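Local coordinates for protein hyaluronoglucosaminidase (Apis mellifera, PDB 1FCQ) that probably hydrolyses hyaluronan as a family 56 glycosidase with a TIM-barrel fold, and is a major allergen of bee venom, at residues A[202-205]-A[206-209]. Residues are numbered along the deposited sequence; the frame is centred on the assembly and turned at random.
Sequences EATT and MQEN
Thr204 chi1 of -59° puts OG1 beside the backbone N and CG2 anti to it, and with CG of Glu208 swung opposite its own carbonyl carbon, the methyl of the threonine meets the carboxylate one turn further on: Thr204 CG2 lies 3.4 Å from Glu208 OE2. The extended glutamate chain runs back past the Thr204 carbonyl to make this approach. On the same side of the turn Thr204 OG1 and Gln207 OE1 are 4.2 Å apart, too far for a direct bond, and one water joins them, 2.7 Å from Thr204 OG1 and 2.6 Å from Gln207 OE1, to which it donates. The Thr205 and Asn209 side chains run alongside each other, with Thr205 CG2 3.7 Å from Asn209 ND2. Met206, bent at its last torsion, folds its CE methyl over Ala203. Glu202 is the N-cap, and the residues after it make up nearly all of the short helix 203-210: Glu202 OE1 takes a weak capping bond from Thr205 N (3.0 Å, N-H...O angle 129°) and also accepts a shorter hydrogen bond from the Thr205 hydroxyl (OG1, 2.7 Å), which arrives on the anti side, 31° out of the carboxylate plane. Four successive i to i+4 bonds follow, beginning with Met206 N to Glu202 O and ending with Asn209 N to Thr205 O. The like-charged Glu202 OE1 and Glu208 OE1, 5.0 Å apart, both form salt bridges with Arg120, which probably offsets their repulsion. The Asn209 amide, buried, donates through ND2 to Glu247 of helix 234-253 and to the Tyr188 carbonyl.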
loop_
_atom_site.group_PDB
_atom_site.type_symbol
_atom_site.label_atom_id
_atom_site.label_comp_id
_atom_site.label_asym_id
_atom_site.label_seq_id
_atom_site.Cartn_x
_atom_site.Cartn_y
_atom_site.Cartn_z
ATOM N N GLU A 202 -12.166 -7.487 -10.219
ATOM C CA GLU A 202 -13.487 -8.021 -9.892
ATOM C C GLU A 202 -14.500 -6.897 -10.117
ATOM O O GLU A 202 -14.253 -5.770 -9.682
ATOM C CB GLU A 202 -13.536 -8.502 -8.448
ATOM C CG GLU A 202 -14.752 -9.355 -8.121
ATOM C CD GLU A 202 -15.272 -9.099 -6.724
ATOM O OE1 GLU A 202 -15.193 -7.955 -6.233
ATOM O OE2 GLU A 202 -15.782 -10.063 -6.113
ATOM N N ALA A 203 -15.615 -7.217 -10.771
ATOM C CA ALA A 203 -16.585 -6.151 -11.061
ATOM C C ALA A 203 -17.188 -5.501 -9.836
ATOM O O ALA A 203 -17.328 -4.262 -9.819
ATOM C CB ALA A 203 -17.704 -6.764 -11.908
ATOM N N THR A 204 -17.534 -6.295 -8.822
ATOM C CA THR A 204 -18.142 -5.690 -7.631
ATOM C C THR A 204 -17.150 -4.750 -6.952
ATOM O O THR A 204 -17.569 -3.688 -6.501
ATOM C CB THR A 204 -18.724 -6.733 -6.671
ATOM O OG1 THR A 204 -19.710 -7.476 -7.429
ATOM C CG2 THR A 204 -19.404 -6.068 -5.489
ATOM N N THR A 205 -15.878 -5.115 -6.935
ATOM C CA THR A 205 -14.825 -4.260 -6.378
ATOM C C THR A 205 -14.718 -2.959 -7.150
ATOM O O THR A 205 -14.543 -1.888 -6.556
ATOM C CB THR A 205 -13.475 -5.004 -6.371
ATOM O OG1 THR A 205 -13.546 -6.038 -5.379
ATOM C CG2 THR A 205 -12.322 -4.059 -6.031
ATOM N N MET A 206 -14.908 -3.006 -8.476
ATOM C CA MET A 206 -14.856 -1.763 -9.245
ATOM C C MET A 206 -15.973 -0.843 -8.760
ATOM O O MET A 206 -15.738 0.349 -8.584
ATOM C CB MET A 206 -14.958 -2.016 -10.747
ATOM C CG MET A 206 -13.741 -2.801 -11.246
ATOM S SD MET A 206 -13.830 -2.905 -13.048
ATOM C CE MET A 206 -15.416 -3.636 -13.301
ATOM N N GLN A 207 -17.161 -1.411 -8.562
ATOM C CA GLN A 207 -18.295 -0.630 -8.095
ATOM C C GLN A 207 -18.055 -0.066 -6.690
ATOM O O GLN A 207 -18.323 1.119 -6.449
ATOM C CB GLN A 207 -19.578 -1.459 -8.080
ATOM C CG GLN A 207 -19.920 -2.152 -9.388
ATOM C CD GLN A 207 -21.272 -2.833 -9.343
ATOM O OE1 GLN A 207 -21.409 -3.960 -8.864
ATOM N NE2 GLN A 207 -22.324 -2.175 -9.825
ATOM N N GLU A 208 -17.505 -0.896 -5.813
ATOM C CA GLU A 208 -17.173 -0.430 -4.463
ATOM C C GLU A 208 -16.093 0.636 -4.513
ATOM O O GLU A 208 -16.160 1.612 -3.755
ATOM C CB GLU A 208 -16.802 -1.625 -3.587
ATOM C CG GLU A 208 -18.047 -2.492 -3.361
ATOM C CD GLU A 208 -17.682 -3.908 -2.958
ATOM O OE1 GLU A 208 -16.505 -4.309 -3.056
ATOM O OE2 GLU A 208 -18.621 -4.622 -2.531
ATOM N N ASN A 209 -15.108 0.555 -5.417
ATOM C CA ASN A 209 -14.126 1.634 -5.517
ATOM C C ASN A 209 -14.781 2.932 -5.970
ATOM O O ASN A 209 -14.421 4.012 -5.510
ATOM C CB ASN A 209 -13.005 1.255 -6.495
ATOM C CG ASN A 209 -12.075 0.214 -5.909
ATOM O OD1 ASN A 209 -11.917 0.095 -4.692
ATOM N ND2 ASN A 209 -11.397 -0.521 -6.797
HETATM O O HOH W 1 -21.554 -6.533 -9.175
#